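Local coordinates for serpin-ZX (Arabidopsis thaliana, PDB 3LE2), which inhibits serine and cysteine proteases, including metacaspase-9 and RD21A, by covalent trapping after cleavage of its reactive centre loop, restraining programmed cell death, at residues A[129-133]-A[161-166]; A[165-171]-A[324-330]; A[210-215]-A[268-274]. One frame throughout, in Å; residues are numbered along the deposited sequence.

Interaction 1. Residues A[129-133]-A[161-166]; sequences FQSKA and ADSMTK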
loop_
_atom_site.group_PDB
_atom_site.type_symbol
_atom_site.label_atom_id
_atom_site.label_comp_id
_atom_site.label_asym_id
_atom_site.label_seq_id
_atom_site.Cartn_x
_atom_site.Cartn_y
_atom_site.Cartn_z
ATOM N N PHE A 129 3.898 0.068 28.863
ATOM C CA PHE A 129 4.850 1.004 28.262
ATOM C C PHE A 129 5.631 1.740 29.349
ATOM O O PHE A 129 6.824 2.012 29.208
ATOM C CB PHE A 129 4.144 2.026 27.351
ATOM C CG PHE A 129 3.554 1.436 26.087
ATOM C CD1 PHE A 129 2.177 1.372 25.912
ATOM C CD2 PHE A 129 4.376 0.972 25.068
ATOM C CE1 PHE A 129 1.630 0.836 24.736
ATOM C CE2 PHE A 129 3.852 0.442 23.905
ATOM C CZ PHE A 129 2.475 0.372 23.731
ATOM N N GLN A 130 4.948 2.060 30.438
ATOM C CA GLN A 130 5.529 2.878 31.503
ATOM C C GLN A 130 6.855 2.325 32.050
ATOM O O GLN A 130 7.813 3.075 32.242
ATOM C CB GLN A 130 4.509 3.054 32.631
ATOM C CG GLN A 130 4.767 4.245 33.517
ATOM C CD GLN A 130 3.506 5.028 33.803
ATOM O OE1 GLN A 130 2.433 4.728 33.266
ATOM N NE2 GLN A 130 3.624 6.044 34.652
ATOM N N SER A 131 6.907 1.016 32.285
ATOM C CA SER A 131 8.096 0.390 32.859
ATOM C C SER A 131 8.770 -0.656 31.962
ATOM O O SER A 131 9.921 -1.013 32.195
ATOM C CB SER A 131 7.759 -0.245 34.216
ATOM O OG SER A 131 7.380 0.742 35.167
ATOM N N LYS A 132 8.068 -1.147 30.945
ATOM C CA LYS A 132 8.587 -2.264 30.147
ATOM C C LYS A 132 8.498 -2.055 28.644
ATOM O O LYS A 132 8.234 -3.006 27.896
ATOM C CB LYS A 132 7.844 -3.551 30.488
ATOM C CG LYS A 132 7.952 -3.988 31.933
ATOM C CD LYS A 132 7.338 -5.375 32.088
ATOM C CE LYS A 132 6.906 -5.650 33.519
ATOM N NZ LYS A 132 5.890 -6.741 33.566
ATOM N N ALA A 133 8.732 -0.822 28.203
ATOM C CA ALA A 133 8.616 -0.477 26.792
ATOM C C ALA A 133 9.438 -1.414 25.899
ATOM O O ALA A 133 8.971 -1.841 24.836
ATOM C CB ALA A 133 9.026 0.969 26.570
ATOM N N ALA A 161 9.099 2.789 20.965
ATOM C CA ALA A 161 8.140 3.127 22.028
ATOM C C ALA A 161 8.857 3.281 23.372
ATOM O O ALA A 161 9.847 2.608 23.616
ATOM C CB ALA A 161 7.037 2.077 22.126
ATOM N N ASP A 162 8.366 4.160 24.242
ATOM C CA ASP A 162 9.075 4.435 25.501
ATOM C C ASP A 162 8.144 4.593 26.706
ATOM O O ASP A 162 6.987 4.182 26.656
ATOM C CB ASP A 162 9.999 5.657 25.362
ATOM C CG ASP A 162 9.235 6.969 25.178
ATOM O OD1 ASP A 162 7.989 6.981 25.278
ATOM O OD2 ASP A 162 9.892 8.000 24.931
ATOM N N SER A 163 8.646 5.198 27.780
ATOM C CA SER A 163 7.874 5.275 29.015
ATOM C C SER A 163 6.726 6.275 28.882
ATOM O O SER A 163 5.775 6.251 29.672
ATOM C CB SER A 163 8.768 5.587 30.230
ATOM O OG SER A 163 9.444 6.822 30.075
ATOM N N MET A 164 6.808 7.138 27.871
ATOM C CA MET A 164 5.734 8.100 27.612
ATOM C C MET A 164 4.678 7.589 26.625
ATOM O O MET A 164 3.667 8.253 26.384
ATOM C CB MET A 164 6.307 9.424 27.106
ATOM C CG MET A 164 7.267 10.099 28.082
ATOM S SD MET A 164 6.455 10.507 29.642
ATOM C CE MET A 164 5.097 11.532 29.049
ATOM N N THR A 165 4.908 6.417 26.048
ATOM C CA THR A 165 3.992 5.891 25.039
ATOM C C THR A 165 2.660 5.507 25.663
ATOM O O THR A 165 2.620 4.797 26.661
ATOM C CB THR A 165 4.580 4.672 24.317
ATOM O OG1 THR A 165 5.715 5.078 23.546
ATOM C CG2 THR A 165 3.551 4.066 23.401
ATOM N N LYS A 166 1.570 5.987 25.075
ATOM C CA LYS A 166 0.241 5.746 25.630
ATOM C C LYS A 166 -0.609 4.883 24.730
ATOM O O LYS A 166 -1.244 3.943 25.201
ATOM C CB LYS A 166 -0.476 7.065 25.918
ATOM C CG LYS A 166 0.229 7.919 26.977
ATOM C CD LYS A 166 0.319 7.186 28.324
ATOM C CE LYS A 166 1.084 8.011 29.348
ATOM N NZ LYS A 166 1.463 7.210 30.558
#
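T165 sets a methyl group almost exactly over the middle of the F129 ring: CG2 lies 3.5 Å from the ring centroid and only 8° off the normal, a CH-pi contact in an interface that has no hydrogen bond across it. In the serpin fold this joins the first turn of helix 129-147 to the loop that leads from that helix back into strand 167-176. A chi1 of -66° puts the T165 hydroxyl beside its own backbone N and the methyl on the ring. OG1 is then used inside the loop, where it accepts a 2.9 Å hydrogen bond from the backbone N of D162. D162 starts a type I turn ending at T165, and M164 N reaches D162 OD1 from above the carboxylate plane, at 2.9 Å, making an Asx turn. The loop therefore presents a braced, folded surface to the helix. A161 CB reaches F129 CE2 at 4.0 Å, next to the threonine, and A133 CB rests on A161 O at 3.5 Å. W101 of strand 93-103 and V136 also touch the phenylalanine. At the turn itself S163 directs its CA-H at F129 O, 3.4 Å from CA and nearly straight at 167°.

Interaction 2. Residues A[165-171]-A[324-330]; sequences TKLIFAN and VSNIFHK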
loop_
_atom_site.group_PDB
_atom_site.type_symbol
_atom_site.label_atom_id
_atom_site.label_comp_id
_atom_site.label_asym_id
_atom_site.label_seq_id
_atom_site.Cartn_x
_atom_site.Cartn_y
_atom_site.Cartn_z
ATOM N N THR A 165 4.908 6.417 26.048
ATOM C CA THR A 165 3.992 5.891 25.039
ATOM C C THR A 165 2.660 5.507 25.663
ATOM O O THR A 165 2.620 4.797 26.661
ATOM C CB THR A 165 4.580 4.672 24.317
ATOM O OG1 THR A 165 5.715 5.078 23.546
ATOM C CG2 THR A 165 3.551 4.066 23.401
ATOM N N LYS A 166 1.570 5.987 25.075
ATOM C CA LYS A 166 0.241 5.746 25.630
ATOM C C LYS A 166 -0.609 4.883 24.730
ATOM O O LYS A 166 -1.244 3.943 25.201
ATOM C CB LYS A 166 -0.476 7.065 25.918
ATOM C CG LYS A 166 0.229 7.919 26.977
ATOM C CD LYS A 166 0.319 7.186 28.324
ATOM C CE LYS A 166 1.084 8.011 29.348
ATOM N NZ LYS A 166 1.463 7.210 30.558
ATOM N N LEU A 167 -0.623 5.204 23.434
ATOM C CA LEU A 167 -1.479 4.497 22.479
ATOM C C LEU A 167 -0.817 4.331 21.121
ATOM O O LEU A 167 -0.449 5.311 20.470
ATOM C CB LEU A 167 -2.824 5.219 22.313
ATOM C CG LEU A 167 -3.796 4.643 21.287
ATOM C CD1 LEU A 167 -4.297 3.255 21.661
ATOM C CD2 LEU A 167 -4.956 5.593 21.113
ATOM N N ILE A 168 -0.670 3.083 20.694
ATOM C CA ILE A 168 -0.066 2.789 19.400
ATOM C C ILE A 168 -0.911 1.844 18.551
ATOM O O ILE A 168 -1.713 1.056 19.066
ATOM C CB ILE A 168 1.339 2.165 19.553
ATOM C CG1 ILE A 168 1.233 0.774 20.190
ATOM C CG2 ILE A 168 2.253 3.099 20.337
ATOM C CD1 ILE A 168 2.533 -0.004 20.214
ATOM N N PHE A 169 -0.722 1.931 17.243
ATOM C CA PHE A 169 -1.311 0.977 16.336
ATOM C C PHE A 169 -0.183 0.307 15.569
ATOM O O PHE A 169 0.789 0.952 15.187
ATOM C CB PHE A 169 -2.291 1.675 15.406
ATOM C CG PHE A 169 -3.504 2.184 16.117
ATOM C CD1 PHE A 169 -4.613 1.366 16.298
ATOM C CD2 PHE A 169 -3.526 3.466 16.641
ATOM C CE1 PHE A 169 -5.725 1.832 16.971
ATOM C CE2 PHE A 169 -4.633 3.930 17.311
ATOM C CZ PHE A 169 -5.733 3.116 17.477
ATOM N N ALA A 170 -0.285 -0.996 15.376
ATOM C CA ALA A 170 0.725 -1.686 14.608
ATOM C C ALA A 170 0.012 -2.396 13.491
ATOM O O ALA A 170 -0.930 -3.152 13.731
ATOM C CB ALA A 170 1.512 -2.671 15.475
ATOM N N ASN A 171 0.451 -2.131 12.268
ATOM C CA ASN A 171 -0.226 -2.657 11.101
ATOM C C ASN A 171 0.777 -3.132 10.058
ATOM O O ASN A 171 1.801 -2.489 9.820
ATOM C CB ASN A 171 -1.174 -1.601 10.522
ATOM C CG ASN A 171 -1.958 -2.117 9.336
ATOM O OD1 ASN A 171 -1.380 -2.458 8.305
ATOM N ND2 ASN A 171 -3.283 -2.185 9.474
ATOM N N VAL A 324 -3.321 9.445 19.927
ATOM C CA VAL A 324 -2.492 8.399 19.349
ATOM C C VAL A 324 -1.021 8.798 19.413
ATOM O O VAL A 324 -0.641 9.894 18.986
ATOM C CB VAL A 324 -2.879 8.144 17.883
ATOM C CG1 VAL A 324 -2.008 7.044 17.279
ATOM C CG2 VAL A 324 -4.362 7.799 17.780
ATOM N N SER A 325 -0.200 7.907 19.959
ATOM C CA SER A 325 1.238 8.136 20.058
ATOM C C SER A 325 1.931 7.813 18.730
ATOM O O SER A 325 2.780 8.572 18.249
ATOM C CB SER A 325 1.838 7.275 21.180
ATOM O OG SER A 325 1.130 7.430 22.404
ATOM N N ASN A 326 1.567 6.676 18.144
ATOM C CA ASN A 326 2.229 6.201 16.943
ATOM C C ASN A 326 1.302 5.344 16.121
ATOM O O ASN A 326 0.409 4.660 16.649
ATOM C CB ASN A 326 3.442 5.319 17.273
ATOM C CG ASN A 326 4.295 5.859 18.404
ATOM O OD1 ASN A 326 3.950 5.728 19.581
ATOM N ND2 ASN A 326 5.437 6.433 18.054
ATOM N N ILE A 327 1.549 5.354 14.820
ATOM C CA ILE A 327 0.921 4.400 13.927
ATOM C C ILE A 327 2.030 3.724 13.142
ATOM O O ILE A 327 2.532 4.261 12.150
ATOM C CB ILE A 327 -0.098 5.056 12.981
ATOM C CG1 ILE A 327 -1.209 5.741 13.791
ATOM C CG2 ILE A 327 -0.681 4.020 12.018
ATOM C CD1 ILE A 327 -2.106 6.654 12.942
ATOM N N PHE A 328 2.407 2.538 13.614
ATOM C CA PHE A 328 3.497 1.759 13.025
ATOM C C PHE A 328 3.011 0.902 11.861
ATOM O O PHE A 328 2.102 0.079 12.020
ATOM C CB PHE A 328 4.156 0.885 14.097
ATOM C CG PHE A 328 4.844 1.672 15.185
ATOM C CD1 PHE A 328 4.313 1.723 16.473
ATOM C CD2 PHE A 328 6.026 2.367 14.918
ATOM C CE1 PHE A 328 4.966 2.442 17.497
ATOM C CE2 PHE A 328 6.674 3.094 15.923
ATOM C CZ PHE A 328 6.141 3.132 17.215
ATOM N N HIS A 329 3.611 1.100 10.690
ATOM C CA HIS A 329 3.209 0.358 9.496
ATOM C C HIS A 329 4.391 -0.298 8.798
ATOM O O HIS A 329 5.464 0.291 8.656
ATOM C CB HIS A 329 2.463 1.268 8.502
ATOM C CG HIS A 329 2.068 0.582 7.228
ATOM N ND1 HIS A 329 1.091 -0.393 7.176
ATOM C CD2 HIS A 329 2.508 0.739 5.953
ATOM C CE1 HIS A 329 0.960 -0.816 5.931
ATOM N NE2 HIS A 329 1.803 -0.143 5.168
ATOM N N LYS A 330 4.175 -1.523 8.345
ATOM C CA LYS A 330 5.190 -2.232 7.602
ATOM C C LYS A 330 4.581 -2.936 6.393
ATOM O O LYS A 330 3.489 -3.519 6.472
ATOM C CB LYS A 330 5.900 -3.249 8.500
ATOM C CG LYS A 330 7.029 -4.037 7.806
ATOM C CD LYS A 330 8.385 -3.358 7.954
ATOM C CE LYS A 330 9.472 -4.384 8.247
ATOM N NZ LYS A 330 10.702 -3.774 8.816
HETATM O O HOH W 1 5.698 6.468 21.243
#
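S325 OG catches two successive backbone N-H groups where the strands begin: K166 N at 3.1 Å and L167 N at 3.0 Å, the latter straight. With chi1 at -51° the hydroxyl sits beside the serine's own backbone N, which donates to L167 O at 2.7 Å. Parallel pairing then takes over, F169 N to N326 O, F328 N to F169 O, N171 N to F328 O and K330 N to N171 O, with the short strand axes 12° apart.

On the face carrying F169 and I327, V324 meets the F169 ring at its edge, in plane, with CG1 3.9 Å from CD2; V324 CG2 also touches L167 CD2 at 4.0 Å. Further along, N171 and H329 point the same way, side by side, their amide and imidazole planes 40° apart. The bond from H329 ND1 to N171 OD1 is weak (3.4 Å). Firmer partners hold the other ends: N98 OD1 takes N171 ND2, and S36 N is paired with H329 NE2. On the other face I168 CG2 lies at the edge of the F328 ring, 4.0 Å from CE1, while N326 gives ND2 to D289 and a water joins its OD1 to T165 OG1.

In serpins this pairing opens to admit the cleaved reactive centre loop as an extra strand; in this native stressed form the strands are still directly bonded. Helix 37-49 packs on F169, N171 and H329, helix 129-147 lies opposite against I168 and A170, and strand 93-103 flanks strand 167-176 on its far edge.

Interaction 3. Residues A[210-215]-A[268-274]; sequences KKQYVS and PRRQVKV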
loop_
_atom_site.group_PDB
_atom_site.type_symbol
_atom_site.label_atom_id
_atom_site.label_comp_id
_atom_site.label_asym_id
_atom_site.label_seq_id
_atom_site.Cartn_x
_atom_site.Cartn_y
_atom_site.Cartn_z
ATOM N N LYS A 210 6.659 -10.945 -25.609
ATOM C CA LYS A 210 5.206 -10.995 -25.609
ATOM C C LYS A 210 4.615 -9.587 -25.606
ATOM O O LYS A 210 5.298 -8.608 -25.315
ATOM C CB LYS A 210 4.691 -11.776 -24.403
ATOM C CG LYS A 210 5.142 -13.223 -24.365
ATOM C CD LYS A 210 4.156 -14.083 -23.585
ATOM C CE LYS A 210 4.684 -15.490 -23.369
ATOM N NZ LYS A 210 5.716 -15.545 -22.283
ATOM N N LYS A 211 3.333 -9.483 -25.921
ATOM C CA LYS A 211 2.684 -8.186 -25.918
ATOM C C LYS A 211 2.418 -7.755 -24.477
ATOM O O LYS A 211 2.205 -8.593 -23.604
ATOM C CB LYS A 211 1.400 -8.256 -26.736
ATOM C CG LYS A 211 1.629 -8.683 -28.193
ATOM C CD LYS A 211 0.329 -8.670 -29.012
ATOM C CE LYS A 211 0.500 -9.326 -30.395
ATOM N NZ LYS A 211 1.340 -8.539 -31.354
ATOM N N GLN A 212 2.448 -6.453 -24.216
ATOM C CA GLN A 212 2.212 -5.962 -22.856
ATOM C C GLN A 212 1.098 -4.898 -22.779
ATOM O O GLN A 212 0.840 -4.188 -23.748
ATOM C CB GLN A 212 3.512 -5.407 -22.255
ATOM C CG GLN A 212 4.756 -6.327 -22.381
ATOM C CD GLN A 212 4.653 -7.591 -21.554
ATOM O OE1 GLN A 212 4.042 -7.600 -20.487
ATOM N NE2 GLN A 212 5.243 -8.674 -22.049
ATOM N N TYR A 213 0.443 -4.798 -21.623
ATOM C CA TYR A 213 -0.460 -3.682 -21.328
ATOM C C TYR A 213 0.337 -2.393 -21.094
ATOM O O TYR A 213 0.696 -2.068 -19.955
ATOM C CB TYR A 213 -1.314 -3.975 -20.080
ATOM C CG TYR A 213 -2.270 -5.147 -20.220
ATOM C CD1 TYR A 213 -3.444 -5.027 -20.963
ATOM C CD2 TYR A 213 -2.004 -6.372 -19.592
ATOM C CE1 TYR A 213 -4.323 -6.091 -21.096
ATOM C CE2 TYR A 213 -2.866 -7.433 -19.715
ATOM C CZ TYR A 213 -4.032 -7.286 -20.476
ATOM O OH TYR A 213 -4.912 -8.331 -20.606
ATOM N N VAL A 214 0.627 -1.665 -22.166
ATOM C CA VAL A 214 1.333 -0.396 -22.035
ATOM C C VAL A 214 0.599 0.740 -22.763
ATOM O O VAL A 214 0.177 0.576 -23.909
ATOM C CB VAL A 214 2.770 -0.499 -22.576
ATOM C CG1 VAL A 214 3.528 0.806 -22.350
ATOM C CG2 VAL A 214 3.501 -1.660 -21.923
ATOM N N SER A 215 0.434 1.877 -22.088
ATOM C CA SER A 215 -0.056 3.098 -22.726
ATOM C C SER A 215 0.964 4.221 -22.519
ATOM O O SER A 215 1.587 4.323 -21.460
ATOM C CB SER A 215 -1.411 3.543 -22.154
ATOM O OG SER A 215 -2.438 2.596 -22.381
ATOM N N PRO A 268 -3.827 0.815 -18.594
ATOM C CA PRO A 268 -3.694 0.347 -19.977
ATOM C C PRO A 268 -4.518 -0.908 -20.136
ATOM O O PRO A 268 -4.294 -1.857 -19.392
ATOM C CB PRO A 268 -2.206 -0.016 -20.101
ATOM C CG PRO A 268 -1.570 0.311 -18.778
ATOM C CD PRO A 268 -2.638 0.515 -17.772
ATOM N N ARG A 269 -5.438 -0.940 -21.088
ATOM C CA ARG A 269 -6.335 -2.086 -21.194
ATOM C C ARG A 269 -6.080 -2.957 -22.416
ATOM O O ARG A 269 -6.681 -4.020 -22.551
ATOM C CB ARG A 269 -7.796 -1.635 -21.134
ATOM C CG ARG A 269 -8.198 -1.209 -19.744
ATOM C CD ARG A 269 -9.689 -0.903 -19.642
ATOM N NE ARG A 269 -10.058 -0.642 -18.252
ATOM C CZ ARG A 269 -9.976 0.550 -17.672
ATOM N NH1 ARG A 269 -9.550 1.607 -18.361
ATOM N NH2 ARG A 269 -10.328 0.691 -16.404
ATOM N N ARG A 270 -5.196 -2.507 -23.301
ATOM C CA ARG A 270 -4.817 -3.298 -24.472
ATOM C C ARG A 270 -3.372 -3.790 -24.389
ATOM O O ARG A 270 -2.455 -3.017 -24.086
ATOM C CB ARG A 270 -4.968 -2.482 -25.755
ATOM C CG ARG A 270 -6.381 -2.135 -26.099
ATOM C CD ARG A 270 -6.479 -1.614 -27.519
ATOM N NE ARG A 270 -7.865 -1.319 -27.867
ATOM C CZ ARG A 270 -8.774 -2.245 -28.165
ATOM N NH1 ARG A 270 -8.437 -3.531 -28.163
ATOM N NH2 ARG A 270 -10.017 -1.888 -28.462
ATOM N N GLN A 271 -3.170 -5.071 -24.673
ATOM C CA GLN A 271 -1.819 -5.583 -24.856
ATOM C C GLN A 271 -1.327 -5.162 -26.217
ATOM O O GLN A 271 -1.973 -5.435 -27.225
ATOM C CB GLN A 271 -1.792 -7.101 -24.749
ATOM C CG GLN A 271 -2.074 -7.593 -23.350
ATOM C CD GLN A 271 -2.090 -9.102 -23.256
ATOM O OE1 GLN A 271 -2.934 -9.756 -23.851
ATOM N NE2 GLN A 271 -1.167 -9.657 -22.483
ATOM N N VAL A 272 -0.186 -4.487 -26.242
ATOM C CA VAL A 272 0.375 -4.002 -27.488
ATOM C C VAL A 272 1.767 -4.564 -27.721
ATOM O O VAL A 272 2.386 -5.138 -26.826
ATOM C CB VAL A 272 0.391 -2.448 -27.565
ATOM C CG1 VAL A 272 -1.008 -1.891 -27.311
ATOM C CG2 VAL A 272 1.393 -1.854 -26.579
ATOM N N LYS A 273 2.240 -4.408 -28.947
ATOM C CA LYS A 273 3.545 -4.900 -29.343
ATOM C C LYS A 273 4.613 -4.030 -28.699
ATOM O O LYS A 273 4.548 -2.797 -28.772
ATOM C CB LYS A 273 3.672 -4.853 -30.873
ATOM C CG LYS A 273 4.841 -5.640 -31.459
ATOM C CD LYS A 273 4.820 -5.585 -32.990
ATOM C CE LYS A 273 5.539 -6.780 -33.616
ATOM N NZ LYS A 273 4.866 -8.082 -33.308
ATOM N N VAL A 274 5.594 -4.667 -28.067
ATOM C CA VAL A 274 6.726 -3.940 -27.500
ATOM C C VAL A 274 7.965 -4.211 -28.340
ATOM O O VAL A 274 8.158 -5.325 -28.823
ATOM C CB VAL A 274 7.016 -4.374 -26.045
ATOM C CG1 VAL A 274 5.827 -4.074 -25.145
ATOM C CG2 VAL A 274 7.373 -5.861 -25.992
HETATM O O HOH W 2 5.444 -7.799 -28.319
HETATM O O HOH W 3 4.200 -10.011 -30.948
HETATM O O HOH W 4 -3.014 -0.114 -23.418
#
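Q212 and V272 form an antiparallel hydrogen-bonded pair, Q212 N to V272 O at 2.9 Å and V272 N to Q212 O at 2.7 Å, but the short strands 212-215 and 271-274 run at 87° to each other, so the pairing stays brief. Y213, the centre of an inverse gamma turn with a weak bond from V214 N to Q212 O, probably contributes to the bend.

From the centre of that turn the Y213 ring extends over to Q271, whose CG lies over one face, 3.5 Å from the ring centroid. The glutamine chain runs on extended from CG, which carries CD past CZ; the amide plane is 16° from that of the ring. R269 O approaches the same ring at its edge, 3.5 Å from CE1. P268 fits between Y213 and S215, its CB 3.5 Å from S215 OG.

Strand 212-217 belongs to sheet B of the serpin fold. Its partner 271-274 in turn runs parallel to 361-365, which probably places the contact at the border of sheets B and C, as in other serpins. On the buried side Q212 CG packs on V274 CG1 at 3.7 Å, with L225 touching Q212 and I362 touching both V214 and V272.

The solvent-facing end is basic. K211 NZ and K273 NZ come within 4.1 Å of each other, and one water accepts from both, weakly from K273. E359 forms a salt bridge with K211 NZ, which should ease the repulsion, and the K211 side chain lies about 6 Å from that of G354, one of the two residues of the reactive bond. A second water accepts from R270 N, is hydrogen-bonded to S215 OG, and donates weakly to V214 O.

In the fold
Interaction 2 is the buried one, a run of parallel strand bonds flanked by apolar side chains and a few bonded polar ones; interactions 1 and 3 are only partly buried. Interactions 1 and 2 are neighbours, with centres 12 Å apart. They share T165 and K166, and F129 CZ touches I168 CD1 at 3.5 Å, so the loop that rests on helix 129-147 runs straight into the strand that pairs with 324-330. Interaction 1 is a matter of side chains packing between helix and loop, whereas interactions 2 and 3 are built on backbone pairing. Interaction 3 stands at the other end of the molecule, about 42 Å from interaction 2 between centres, and combines brief antiparallel pairing with waters and crowded lysines.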